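Local coordinates for Co-type Nitrile Hydratase beta subunit (Pseudomonas putida, PDB 3QYH), which probably forms, together with the alpha subunit, a cobalt(III) enzyme that hydrates nitriles to amides, at residues B[31-36]-B[70-75]; B[44-49]-B[77-82]; B[51-56]-B[174-179]; B[147-152]-B[213-218]. One frame throughout, in Å; residues are numbered along the deposited sequence.

Contact 1 (B[31-36]-B[70-75])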
loop_
_atom_site.group_PDB
_atom_site.type_symbol
_atom_site.label_atom_id
_atom_site.label_comp_id
_atom_site.label_asym_id
_atom_site.label_seq_id
_atom_site.Cartn_x
_atom_site.Cartn_y
_atom_site.Cartn_z
ATOM N N LYS B 31 2.666 7.378 16.471
ATOM C CA LYS B 31 4.079 7.506 16.115
ATOM C C LYS B 31 4.868 6.312 16.630
ATOM O O LYS B 31 5.715 5.760 15.929
ATOM C CB LYS B 31 4.669 8.800 16.695
ATOM C CG LYS B 31 3.982 10.062 16.164
ATOM C CD LYS B 31 4.418 11.301 16.943
ATOM C CE LYS B 31 3.598 12.532 16.506
ATOM N NZ LYS B 31 3.988 13.775 17.237
ATOM N N THR B 32 4.604 5.946 17.873
ATOM C CA THR B 32 5.231 4.774 18.484
ATOM C C THR B 32 4.907 3.503 17.707
ATOM O O THR B 32 5.810 2.710 17.364
ATOM C CB THR B 32 4.730 4.614 19.936
ATOM O OG1 THR B 32 4.984 5.834 20.645
ATOM C CG2 THR B 32 5.421 3.441 20.636
ATOM N N VAL B 33 3.622 3.278 17.437
ATOM C CA VAL B 33 3.224 2.056 16.737
ATOM C C VAL B 33 3.843 1.998 15.332
ATOM O O VAL B 33 4.401 0.983 14.901
ATOM C CB VAL B 33 1.676 1.924 16.652
ATOM C CG1 VAL B 33 1.311 0.722 15.795
ATOM C CG2 VAL B 33 1.071 1.768 18.076
ATOM N N MET B 34 3.758 3.094 14.597
ATOM C CA MET B 34 4.307 3.097 13.246
ATOM C C MET B 34 5.808 2.778 13.263
ATOM O O MET B 34 6.280 1.960 12.480
ATOM C CB MET B 34 4.055 4.447 12.569
ATOM C CG MET B 34 4.528 4.502 11.129
ATOM S SD MET B 34 6.280 5.020 11.008
ATOM C CE MET B 34 6.788 4.076 9.587
ATOM N N SER B 35 6.552 3.385 14.186
ATOM C CA SER B 35 8.010 3.233 14.174
ATOM C C SER B 35 8.466 1.847 14.652
ATOM O O SER B 35 9.584 1.421 14.371
ATOM C CB SER B 35 8.706 4.343 14.981
ATOM O OG SER B 35 8.378 4.228 16.346
ATOM N N LEU B 36 7.592 1.135 15.348
ATOM C CA LEU B 36 7.903 -0.224 15.784
ATOM C C LEU B 36 8.033 -1.191 14.616
ATOM O O LEU B 36 8.812 -2.163 14.699
ATOM C CB LEU B 36 6.832 -0.738 16.748
ATOM C CG LEU B 36 6.919 -0.187 18.174
ATOM C CD1 LEU B 36 5.750 -0.726 19.009
ATOM C CD2 LEU B 36 8.264 -0.537 18.812
ATOM N N GLU B 70 -4.186 0.601 15.210
ATOM C CA GLU B 70 -4.633 -0.448 16.117
ATOM C C GLU B 70 -4.432 -1.818 15.492
ATOM O O GLU B 70 -4.172 -2.788 16.202
ATOM C CB GLU B 70 -6.095 -0.269 16.504
ATOM C CG GLU B 70 -6.336 0.871 17.429
ATOM C CD GLU B 70 -7.815 1.056 17.702
ATOM O OE1 GLU B 70 -8.391 0.205 18.404
ATOM O OE2 GLU B 70 -8.391 2.037 17.191
ATOM N N LEU B 71 -4.560 -1.913 14.167
ATOM C CA LEU B 71 -4.302 -3.190 13.493
ATOM C C LEU B 71 -2.831 -3.594 13.666
ATOM O O LEU B 71 -2.518 -4.753 13.928
ATOM C CB LEU B 71 -4.625 -3.107 11.997
ATOM C CG LEU B 71 -5.965 -2.430 11.658
ATOM C CD1 LEU B 71 -6.138 -2.408 10.145
ATOM C CD2 LEU B 71 -7.116 -3.135 12.339
ATOM N N TRP B 72 -1.928 -2.637 13.521
ATOM C CA TRP B 72 -0.511 -2.925 13.702
ATOM C C TRP B 72 -0.222 -3.325 15.145
ATOM O O TRP B 72 0.537 -4.272 15.396
ATOM C CB TRP B 72 0.335 -1.705 13.343
ATOM C CG TRP B 72 0.419 -1.418 11.869
ATOM C CD1 TRP B 72 -0.461 -1.812 10.906
ATOM C CD2 TRP B 72 1.443 -0.671 11.200
ATOM N NE1 TRP B 72 -0.049 -1.351 9.672
ATOM C CE2 TRP B 72 1.114 -0.652 9.822
ATOM C CE3 TRP B 72 2.608 -0.015 11.630
ATOM C CZ2 TRP B 72 1.907 0.003 8.868
ATOM C CZ3 TRP B 72 3.392 0.636 10.685
ATOM C CH2 TRP B 72 3.042 0.642 9.326
ATOM N N LEU B 73 -0.798 -2.589 16.088
ATOM C CA LEU B 73 -0.607 -2.886 17.508
ATOM C C LEU B 73 -1.022 -4.331 17.796
ATOM O O LEU B 73 -0.349 -5.048 18.539
ATOM C CB LEU B 73 -1.395 -1.905 18.388
ATOM C CG LEU B 73 -1.434 -2.252 19.882
ATOM C CD1 LEU B 73 -0.028 -2.311 20.484
ATOM C CD2 LEU B 73 -2.288 -1.270 20.629
ATOM N N HIS B 74 -2.125 -4.753 17.184
ATOM C CA HIS B 74 -2.609 -6.129 17.333
ATOM C C HIS B 74 -1.564 -7.117 16.864
ATOM O O HIS B 74 -1.305 -8.112 17.551
ATOM C CB HIS B 74 -3.930 -6.376 16.566
ATOM C CG HIS B 74 -4.271 -7.829 16.413
ATOM N ND1 HIS B 74 -5.118 -8.489 17.280
ATOM C CD2 HIS B 74 -3.838 -8.759 15.524
ATOM C CE1 HIS B 74 -5.210 -9.756 16.914
ATOM N NE2 HIS B 74 -4.444 -9.945 15.852
ATOM N N VAL B 75 -0.952 -6.850 15.711
ATOM C CA VAL B 75 0.061 -7.761 15.191
ATOM C C VAL B 75 1.215 -7.876 16.181
ATOM O O VAL B 75 1.671 -8.977 16.481
ATOM C CB VAL B 75 0.617 -7.304 13.821
ATOM C CG1 VAL B 75 1.701 -8.246 13.344
ATOM C CG2 VAL B 75 -0.500 -7.224 12.801
#
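The carbonyl oxygen of M34 lies in the plane of the W72 indole, just off its rim, 3.6 Å from CZ3. The carbonyl oxygen of V33 is also at this edge, 3.9 Å from CE3, so two successive carbonyls of helix 28-43 look onto the slightly positive C-H border of the six-membered ring. M34 reinforces the fit with its CG, 4.1 Å from CZ3, its side chain running alongside the indole in the same direction. V33 packs at the root of the tryptophan side chain: with CG1 anti to the backbone N (chi1 174°), that methyl is directed at the W72 CB, 3.6 Å away, while CG2 faces the CB of L73 at 4.4 Å. A compact beta-branched residue suits this place, where the two short helical segments pass with their axes 9.4 Å apart at 54°. F51 and Y69 meet W72 edge to face, and L37 also touches it. Next door, T32, S35 and L36 pack on apolar side chains of a neighbouring subunit. Since no hydrogen bond crosses between the segments, helix 28-43 and helix 68-82 are held here by buried apolar packing and, probably, weak electrostatic attraction between carbonyl oxygens and ring hydrogens.

Contact 2 (B[44-49]-B[77-82]); sequences GNFNLD and ENLLVE
The benzene ring of F46 receives two leucines of helix 68-82 in different ways. L79 sets its CD2 methyl over one face, 4.1 Å from the ring centroid and 28° off the normal, a CH-pi contact displaced toward the root of the ring, where CD2 comes within 3.7 Å of CG. L80 instead brings its CD2 up to the ring edge, 4.0 Å from CE2, and the same methyl reaches back to the CB of N45 at 3.8 Å. One methyl thus touches both a ring border and the foot of the preceding side chain, a role leucine fills well because it branches at CG, beyond the CB, and so carries its methyls clear of the helix backbone.

F46 can present a face to L79 because its CG sits between backbone N and carbonyl carbon (chi1 49°), the crowded position. Around it, L37, L40 and L41 of helix 28-43 and F51 of helix 48-56 complete the apolar pocket. The connection carrying F46 is fixed at both ends: G44 closes helix 28-43 in a Schellman motif, its positive phi easy for a residue without a side chain, and N47 is the N-cap of helix 48-56, its OD1 accepting from the N of E50. The OD1 of N45 is hydrogen-bonded to the ND2 of N43.

Polar groups therefore set the course of the connection, whereas its grip on helix 68-82 is wholly apolar: dispersion and a methyl against pi electrons, which constrain shape more than exact direction.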
loop_
_atom_site.group_PDB
_atom_site.type_symbol
_atom_site.label_atom_id
_atom_site.label_comp_id
_atom_site.label_asym_id
_atom_site.label_seq_id
_atom_site.Cartn_x
_atom_site.Cartn_y
_atom_site.Cartn_z
ATOM N N GLY B 44 14.270 -9.158 12.132
ATOM C CA GLY B 44 13.866 -10.441 11.575
ATOM C C GLY B 44 12.874 -11.181 12.479
ATOM O O GLY B 44 12.776 -12.406 12.453
ATOM N N ASN B 45 12.128 -10.456 13.302
ATOM C CA ASN B 45 11.168 -11.124 14.176
ATOM C C ASN B 45 10.002 -11.767 13.409
ATOM O O ASN B 45 9.387 -12.720 13.889
ATOM C CB ASN B 45 10.602 -10.165 15.220
ATOM C CG ASN B 45 11.653 -9.626 16.174
ATOM O OD1 ASN B 45 11.594 -8.458 16.537
ATOM N ND2 ASN B 45 12.587 -10.489 16.628
ATOM N N PHE B 46 9.672 -11.215 12.244
ATOM C CA PHE B 46 8.671 -11.791 11.357
ATOM C C PHE B 46 8.903 -11.132 10.015
ATOM O O PHE B 46 9.647 -10.158 9.942
ATOM C CB PHE B 46 7.244 -11.536 11.876
ATOM C CG PHE B 46 6.969 -10.089 12.254
ATOM C CD1 PHE B 46 6.749 -9.135 11.285
ATOM C CD2 PHE B 46 6.956 -9.695 13.577
ATOM C CE1 PHE B 46 6.503 -7.793 11.633
ATOM C CE2 PHE B 46 6.718 -8.373 13.944
ATOM C CZ PHE B 46 6.476 -7.415 12.967
ATOM N N ASN B 47 8.327 -11.682 8.948
ATOM C CA ASN B 47 8.412 -11.024 7.645
ATOM C C ASN B 47 7.107 -10.302 7.326
ATOM O O ASN B 47 6.144 -10.409 8.076
ATOM C CB ASN B 47 8.854 -11.996 6.537
ATOM C CG ASN B 47 7.821 -13.079 6.237
ATOM O OD1 ASN B 47 6.617 -12.820 6.219
ATOM N ND2 ASN B 47 8.293 -14.300 5.976
ATOM N N LEU B 48 7.074 -9.559 6.228
ATOM C CA LEU B 48 5.953 -8.691 5.947
ATOM C C LEU B 48 4.713 -9.509 5.571
ATOM O O LEU B 48 3.595 -9.099 5.838
ATOM C CB LEU B 48 6.314 -7.720 4.812
ATOM C CG LEU B 48 5.350 -6.564 4.587
ATOM C CD1 LEU B 48 5.214 -5.730 5.860
ATOM C CD2 LEU B 48 5.848 -5.706 3.416
ATOM N N ASP B 49 4.917 -10.661 4.947
ATOM C CA ASP B 49 3.785 -11.511 4.583
ATOM C C ASP B 49 3.102 -12.044 5.838
ATOM O O ASP B 49 1.869 -12.084 5.913
ATOM C CB ASP B 49 4.218 -12.653 3.651
ATOM C CG ASP B 49 4.965 -12.140 2.413
ATOM O OD1 ASP B 49 6.178 -12.408 2.302
ATOM O OD2 ASP B 49 4.346 -11.450 1.573
ATOM N N GLU B 77 1.308 -7.455 19.360
ATOM C CA GLU B 77 0.910 -8.140 20.592
ATOM C C GLU B 77 0.667 -9.633 20.417
ATOM O O GLU B 77 0.706 -10.380 21.387
ATOM C CB GLU B 77 -0.329 -7.491 21.201
ATOM C CG GLU B 77 -0.084 -6.084 21.777
ATOM C CD GLU B 77 -1.366 -5.457 22.301
ATOM O OE1 GLU B 77 -2.443 -5.860 21.829
ATOM O OE2 GLU B 77 -1.306 -4.573 23.179
ATOM N N ASN B 78 0.410 -10.059 19.187
ATOM C CA ASN B 78 -0.003 -11.425 18.929
ATOM C C ASN B 78 0.990 -12.214 18.102
ATOM O O ASN B 78 1.378 -13.317 18.495
ATOM C CB ASN B 78 -1.391 -11.449 18.299
ATOM C CG ASN B 78 -2.475 -11.096 19.299
ATOM O OD1 ASN B 78 -2.898 -11.934 20.089
ATOM N ND2 ASN B 78 -2.909 -9.843 19.294
ATOM N N LEU B 79 1.426 -11.657 16.976
ATOM C CA LEU B 79 2.394 -12.351 16.126
ATOM C C LEU B 79 3.734 -12.561 16.877
ATOM O O LEU B 79 4.411 -13.588 16.708
ATOM C CB LEU B 79 2.598 -11.599 14.806
ATOM C CG LEU B 79 3.504 -12.232 13.765
ATOM C CD1 LEU B 79 2.982 -13.624 13.431
ATOM C CD2 LEU B 79 3.528 -11.360 12.494
ATOM N N LEU B 80 4.106 -11.615 17.730
ATOM C CA LEU B 80 5.367 -11.782 18.456
ATOM C C LEU B 80 5.255 -12.947 19.437
ATOM O O LEU B 80 6.244 -13.588 19.776
ATOM C CB LEU B 80 5.780 -10.507 19.194
ATOM C CG LEU B 80 6.361 -9.386 18.299
ATOM C CD1 LEU B 80 6.708 -8.166 19.127
ATOM C CD2 LEU B 80 7.597 -9.884 17.567
ATOM N N VAL B 81 4.044 -13.201 19.918
ATOM C CA VAL B 81 3.841 -14.335 20.797
ATOM C C VAL B 81 3.856 -15.625 19.986
ATOM O O VAL B 81 4.514 -16.593 20.369
ATOM C CB VAL B 81 2.568 -14.189 21.630
ATOM C CG1 VAL B 81 2.297 -15.472 22.401
ATOM C CG2 VAL B 81 2.721 -13.022 22.594
ATOM N N GLU B 82 3.182 -15.623 18.842
ATOM C CA GLU B 82 3.170 -16.796 17.965
ATOM C C GLU B 82 4.571 -17.177 17.508
ATOM O O GLU B 82 4.871 -18.365 17.332
ATOM C CB GLU B 82 2.282 -16.563 16.736
ATOM C CG GLU B 82 0.801 -16.431 17.065
ATOM C CD GLU B 82 -0.023 -15.873 15.895
ATOM O OE1 GLU B 82 0.563 -15.536 14.842
ATOM O OE2 GLU B 82 -1.257 -15.767 16.043
#

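Contact 3 (B[51-56]-B[174-179]); sequences FRHSIE and AAHGKG
H53 and H176 form an offset edge-to-face aromatic pair that joins helix 48-56, in the helical N-terminal part, to the loop following helix 171-174 in the SH3-like C-terminal part. The edge of H176 approaches the face of H53, with planes at 70° and centroids 5.0 Å apart. CE1 does the touching: it lies 3.5 Å from the CD2 of H53 and 3.6 Å from its NE2.

This side of the contact is tightly specified. Placing CG anti to the backbone N (chi1 -172°) sends the H53 imidazole out from the helix, where ND1 donates to the OE1 of E56, three residues on in the same helix. The acceptor lies almost in the imidazole plane, which should hold the ring against rotation. Histidine suits both positions, being flat enough to stack yet able to use its nitrogens: H176 takes the backbone N-H of H147 on its NE2.

Beyond H176 the packing gives way to solvent. A175 still turns its methyl toward helix 48-56, but G177, K178 and G179 form an exposed turn, the two glycines adopting positive phi and the lysine keeping its chain on the watery side. R52, by contrast, leads into the interface, where NE and NH2 donate hydrogen bonds to a modified side chain of a neighbouring subunit.

The bond from H53 ND1 to E56 OE1 measures 2.9 Å and is nearly straight, at 174°.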
loop_
_atom_site.group_PDB
_atom_site.type_symbol
_atom_site.label_atom_id
_atom_site.label_comp_id
_atom_site.label_asym_id
_atom_site.label_seq_id
_atom_site.Cartn_x
_atom_site.Cartn_y
_atom_site.Cartn_z
ATOM N N PHE B 51 3.164 -10.554 8.625
ATOM C CA PHE B 51 2.578 -9.358 9.237
ATOM C C PHE B 51 1.197 -9.137 8.641
ATOM O O PHE B 51 0.201 -8.994 9.374
ATOM C CB PHE B 51 3.499 -8.137 9.018
ATOM C CG PHE B 51 2.905 -6.828 9.457
ATOM C CD1 PHE B 51 2.217 -6.029 8.550
ATOM C CD2 PHE B 51 3.041 -6.395 10.762
ATOM C CE1 PHE B 51 1.665 -4.810 8.955
ATOM C CE2 PHE B 51 2.482 -5.188 11.176
ATOM C CZ PHE B 51 1.807 -4.390 10.276
ATOM N N ARG B 52 1.110 -9.143 7.314
ATOM C CA ARG B 52 -0.199 -8.946 6.668
ATOM C C ARG B 52 -1.205 -9.996 7.113
ATOM O O ARG B 52 -2.359 -9.678 7.389
ATOM C CB ARG B 52 -0.087 -8.987 5.145
ATOM C CG ARG B 52 0.718 -7.835 4.543
ATOM C CD ARG B 52 0.401 -7.687 3.054
ATOM N NE ARG B 52 1.072 -6.518 2.478
ATOM C CZ ARG B 52 2.270 -6.570 1.910
ATOM N NH1 ARG B 52 2.918 -7.729 1.826
ATOM N NH2 ARG B 52 2.816 -5.470 1.422
ATOM N N HIS B 53 -0.778 -11.259 7.172
ATOM C CA HIS B 53 -1.721 -12.329 7.470
ATOM C C HIS B 53 -2.165 -12.316 8.935
ATOM O O HIS B 53 -3.238 -12.808 9.274
ATOM C CB HIS B 53 -1.135 -13.699 7.092
ATOM C CG HIS B 53 -2.129 -14.816 7.193
ATOM N ND1 HIS B 53 -3.370 -14.766 6.589
ATOM C CD2 HIS B 53 -2.064 -16.014 7.828
ATOM C CE1 HIS B 53 -4.028 -15.881 6.855
ATOM N NE2 HIS B 53 -3.256 -16.656 7.595
ATOM N N SER B 54 -1.322 -11.777 9.804
ATOM C CA SER B 54 -1.688 -11.584 11.196
ATOM C C SER B 54 -2.862 -10.622 11.315
ATOM O O SER B 54 -3.794 -10.868 12.072
ATOM C CB SER B 54 -0.483 -11.078 12.008
ATOM O OG SER B 54 -0.881 -10.783 13.330
ATOM N N ILE B 55 -2.827 -9.538 10.543
ATOM C CA ILE B 55 -3.938 -8.581 10.510
ATOM C C ILE B 55 -5.189 -9.258 9.959
ATOM O O ILE B 55 -6.289 -9.078 10.499
ATOM C CB ILE B 55 -3.581 -7.352 9.659
ATOM C CG1 ILE B 55 -2.545 -6.491 10.392
ATOM C CG2 ILE B 55 -4.828 -6.502 9.350
ATOM C CD1 ILE B 55 -1.966 -5.350 9.527
ATOM N N GLU B 56 -5.011 -10.056 8.902
ATOM C CA GLU B 56 -6.123 -10.778 8.264
ATOM C C GLU B 56 -6.858 -11.698 9.252
ATOM O O GLU B 56 -8.065 -11.961 9.116
ATOM C CB GLU B 56 -5.602 -11.585 7.063
ATOM C CG GLU B 56 -5.173 -10.669 5.897
ATOM C CD GLU B 56 -4.393 -11.385 4.800
ATOM O OE1 GLU B 56 -4.246 -12.625 4.860
ATOM O OE2 GLU B 56 -3.922 -10.685 3.869
ATOM N N ALA B 174 5.534 -17.741 1.642
ATOM C CA ALA B 174 6.416 -17.010 2.548
ATOM C C ALA B 174 5.729 -16.663 3.859
ATOM O O ALA B 174 6.386 -16.493 4.867
ATOM C CB ALA B 174 6.943 -15.745 1.872
ATOM N N ALA B 175 4.409 -16.522 3.845
ATOM C CA ALA B 175 3.695 -16.216 5.076
ATOM C C ALA B 175 3.571 -17.431 5.999
ATOM O O ALA B 175 3.164 -17.296 7.147
ATOM C CB ALA B 175 2.298 -15.663 4.766
ATOM N N HIS B 176 3.884 -18.614 5.488
ATOM C CA HIS B 176 3.589 -19.859 6.225
ATOM C C HIS B 176 4.805 -20.787 6.367
ATOM O O HIS B 176 4.660 -22.009 6.430
ATOM C CB HIS B 176 2.404 -20.608 5.585
ATOM C CG HIS B 176 1.122 -19.830 5.599
ATOM N ND1 HIS B 176 0.357 -19.675 6.739
ATOM C CD2 HIS B 176 0.482 -19.144 4.619
ATOM C CE1 HIS B 176 -0.698 -18.927 6.460
ATOM N NE2 HIS B 176 -0.650 -18.599 5.179
ATOM N N GLY B 177 6.001 -20.203 6.378
ATOM C CA GLY B 177 7.227 -20.963 6.539
ATOM C C GLY B 177 7.510 -22.011 5.474
ATOM O O GLY B 177 8.204 -22.985 5.745
ATOM N N LYS B 178 7.004 -21.811 4.262
ATOM C CA LYS B 178 7.182 -22.781 3.181
ATOM C C LYS B 178 8.141 -22.282 2.114
ATOM O O LYS B 178 8.202 -22.834 1.023
ATOM C CB LYS B 178 5.831 -23.104 2.524
ATOM C CG LYS B 178 4.871 -23.839 3.448
ATOM C CD LYS B 178 3.581 -24.207 2.725
ATOM C CE LYS B 178 2.552 -24.826 3.671
ATOM N NZ LYS B 178 3.045 -26.089 4.279
ATOM N N GLY B 179 8.874 -21.220 2.413
ATOM C CA GLY B 179 9.850 -20.726 1.469
ATOM C C GLY B 179 9.303 -19.657 0.546
ATOM O O GLY B 179 8.108 -19.333 0.574
#

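Contact 4 (B[147-152]-B[213-218]); sequences HTRMPR and DDYLEP
A tyrosine hydroxyl takes a backbone amide here: the N-H of R149 donates to the OH of Y215 across 2.9 Å, at an angle of 155°. The same oxygen is also hydrogen-bonded to OD2 of D172, while the other carboxylate oxygen, OD1, holds the OG1 of T148. D172 therefore ties together the tyrosine and the threonine, whose side chains run antiparallel alongside each other.

M150 covers one face of the ring, its CG lying above it toward the rim. Its CB lies 3.7 Å from the CD2 of Y215, and the chain then folds back at its far end (chi3 69°) to put CE 3.5 Å from the CB and 3.6 Å from the CG of the tyrosine. The sulfur takes part in a Met-aromatic contact, SD being 5.2 Å from the ring centroid. Methionine suits the site because its flexible chain can follow the ring from rim to root, and it packs against L211 and V139 of the sheet as well.

R149 touches the hydroxyl with its CB, but its guanidinium leaves in another direction. There NH2 is hydrogen-bonded to a modified side chain of a neighbouring subunit and NE to that subunit's backbone, and the side chain comes within about 5 Å of the cobalt ion.

Y215 thus probably acts as a second-shell residue: its bond to the R149 N would steady the main chain from which the arginine reaches toward the metal, consistent with ordering the active site.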
loop_
_atom_site.group_PDB
_atom_site.type_symbol
_atom_site.label_atom_id
_atom_site.label_comp_id
_atom_site.label_asym_id
_atom_site.label_seq_id
_atom_site.Cartn_x
_atom_site.Cartn_y
_atom_site.Cartn_z
ATOM N N HIS B 147 -2.778 -17.320 3.809
ATOM C CA HIS B 147 -2.554 -16.015 3.186
ATOM C C HIS B 147 -2.514 -16.145 1.657
ATOM O O HIS B 147 -1.855 -17.044 1.139
ATOM C CB HIS B 147 -1.235 -15.419 3.703
ATOM C CG HIS B 147 -0.933 -14.045 3.174
ATOM N ND1 HIS B 147 -1.750 -12.956 3.404
ATOM C CD2 HIS B 147 0.116 -13.581 2.450
ATOM C CE1 HIS B 147 -1.222 -11.880 2.838
ATOM N NE2 HIS B 147 -0.088 -12.231 2.256
ATOM N N THR B 148 -3.196 -15.248 0.944
ATOM C CA THR B 148 -3.108 -15.202 -0.508
ATOM C C THR B 148 -3.366 -13.787 -1.003
ATOM O O THR B 148 -3.952 -12.972 -0.281
ATOM C CB THR B 148 -4.115 -16.179 -1.179
ATOM O OG1 THR B 148 -3.748 -16.389 -2.553
ATOM C CG2 THR B 148 -5.557 -15.637 -1.106
ATOM N N ARG B 149 -2.933 -13.485 -2.231
ATOM C CA ARG B 149 -3.102 -12.124 -2.755
ATOM C C ARG B 149 -4.018 -12.043 -3.972
ATOM O O ARG B 149 -4.014 -11.024 -4.668
ATOM C CB ARG B 149 -1.736 -11.478 -3.097
ATOM C CG ARG B 149 -0.775 -11.390 -1.911
ATOM C CD ARG B 149 -1.354 -10.496 -0.787
ATOM N NE ARG B 149 -1.292 -9.092 -1.158
ATOM C CZ ARG B 149 -1.758 -8.092 -0.421
ATOM N NH1 ARG B 149 -2.354 -8.315 0.752
ATOM N NH2 ARG B 149 -1.613 -6.859 -0.867
ATOM N N MET B 150 -4.795 -13.096 -4.231
ATOM C CA MET B 150 -5.814 -13.045 -5.273
ATOM C C MET B 150 -7.128 -12.642 -4.659
ATOM O O MET B 150 -7.746 -13.439 -3.938
ATOM C CB MET B 150 -5.969 -14.397 -6.031
ATOM C CG MET B 150 -6.067 -15.652 -5.187
ATOM S SD MET B 150 -6.958 -16.977 -6.104
ATOM C CE MET B 150 -5.767 -17.374 -7.382
ATOM N N PRO B 151 -7.559 -11.398 -4.909
ATOM C CA PRO B 151 -8.792 -10.964 -4.244
ATOM C C PRO B 151 -9.973 -11.825 -4.677
ATOM O O PRO B 151 -10.004 -12.321 -5.810
ATOM C CB PRO B 151 -8.987 -9.534 -4.735
ATOM C CG PRO B 151 -7.574 -9.064 -5.154
ATOM C CD PRO B 151 -6.950 -10.335 -5.734
ATOM N N ARG B 152 -10.934 -11.994 -3.777
ATOM C CA ARG B 152 -12.113 -12.792 -4.078
ATOM C C ARG B 152 -12.791 -12.299 -5.349
ATOM O O ARG B 152 -13.247 -13.108 -6.153
ATOM C CB ARG B 152 -13.101 -12.736 -2.918
ATOM C CG ARG B 152 -13.546 -14.104 -2.470
ATOM C CD ARG B 152 -14.330 -14.104 -1.141
ATOM N NE ARG B 152 -15.335 -15.170 -1.174
ATOM C CZ ARG B 152 -16.278 -15.365 -0.250
ATOM N NH1 ARG B 152 -17.150 -16.369 -0.381
ATOM N NH2 ARG B 152 -16.355 -14.561 0.802
ATOM N N ASP B 213 1.958 -16.011 -11.146
ATOM C CA ASP B 213 1.833 -16.935 -12.275
ATOM C C ASP B 213 0.917 -18.119 -11.956
ATOM O O ASP B 213 -0.015 -18.404 -12.712
ATOM C CB ASP B 213 3.223 -17.439 -12.703
ATOM C CG ASP B 213 3.188 -18.219 -14.000
ATOM O OD1 ASP B 213 2.591 -19.302 -14.002
ATOM O OD2 ASP B 213 3.765 -17.747 -15.013
ATOM N N ASP B 214 1.159 -18.805 -10.842
ATOM C CA ASP B 214 0.324 -19.967 -10.547
ATOM C C ASP B 214 -1.058 -19.643 -9.966
ATOM O O ASP B 214 -1.762 -20.546 -9.541
ATOM C CB ASP B 214 1.064 -21.035 -9.719
ATOM C CG ASP B 214 1.338 -20.603 -8.292
ATOM O OD1 ASP B 214 0.884 -19.513 -7.876
ATOM O OD2 ASP B 214 2.021 -21.361 -7.577
ATOM N N TYR B 215 -1.441 -18.363 -9.961
ATOM C CA TYR B 215 -2.819 -17.972 -9.650
ATOM C C TYR B 215 -3.658 -18.115 -10.916
ATOM O O TYR B 215 -4.886 -17.993 -10.876
ATOM C CB TYR B 215 -2.892 -16.499 -9.241
ATOM C CG TYR B 215 -2.421 -16.129 -7.846
ATOM C CD1 TYR B 215 -1.833 -17.062 -6.993
ATOM C CD2 TYR B 215 -2.549 -14.813 -7.402
ATOM C CE1 TYR B 215 -1.408 -16.681 -5.698
ATOM C CE2 TYR B 215 -2.123 -14.422 -6.139
ATOM C CZ TYR B 215 -1.559 -15.346 -5.290
ATOM O OH TYR B 215 -1.141 -14.893 -4.042
ATOM N N LEU B 216 -2.994 -18.351 -12.045
ATOM C CA LEU B 216 -3.642 -18.220 -13.354
ATOM C C LEU B 216 -3.637 -19.504 -14.176
ATOM O O LEU B 216 -2.842 -20.412 -13.920
ATOM C CB LEU B 216 -2.969 -17.110 -14.169
ATOM C CG LEU B 216 -2.783 -15.758 -13.486
ATOM C CD1 LEU B 216 -1.922 -14.845 -14.340
ATOM C CD2 LEU B 216 -4.138 -15.105 -13.187
ATOM N N GLU B 217 -4.526 -19.557 -15.174
ATOM C CA GLU B 217 -4.496 -20.593 -16.209
ATOM C C GLU B 217 -4.871 -19.913 -17.510
ATOM O O GLU B 217 -5.501 -18.860 -17.482
ATOM C CB GLU B 217 -5.511 -21.698 -15.919
ATOM C CG GLU B 217 -6.950 -21.272 -16.122
ATOM C CD GLU B 217 -7.957 -22.386 -15.802
ATOM O OE1 GLU B 217 -7.550 -23.555 -15.604
ATOM O OE2 GLU B 217 -9.162 -22.079 -15.744
ATOM N N PRO B 218 -4.490 -20.518 -18.657
ATOM C CA PRO B 218 -4.874 -19.979 -19.966
ATOM C C PRO B 218 -6.382 -19.894 -20.054
ATOM O O PRO B 218 -7.067 -20.800 -19.566
ATOM C CB PRO B 218 -4.341 -21.024 -20.950
ATOM C CG PRO B 218 -3.248 -21.720 -20.230
ATOM C CD PRO B 218 -3.642 -21.719 -18.771
#

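How the contacts relate
Contacts 1 and 2, with centres 12 Å apart, both use helix 68-82, joining it first to helix 28-43 and then to the connection entering helix 48-56. The centre of contact 3 is 9 Å from that of contact 2; it shares helix 48-56 and ties it to a loop of the C-terminal part more than a hundred residues later in the sequence. Contact 4, its centre 29 Å from that of contact 1, joins the loop between strands 136-139 and 158-168 to outer strand 216-218 of the antiparallel sheet. Contacts 3 and 4 meet where H147 ND1 bonds E56 OE1 and R52 packs on R149. The helical and SH3-like parts are thereby joined near the cobalt-bearing interface with the neighbouring subunit.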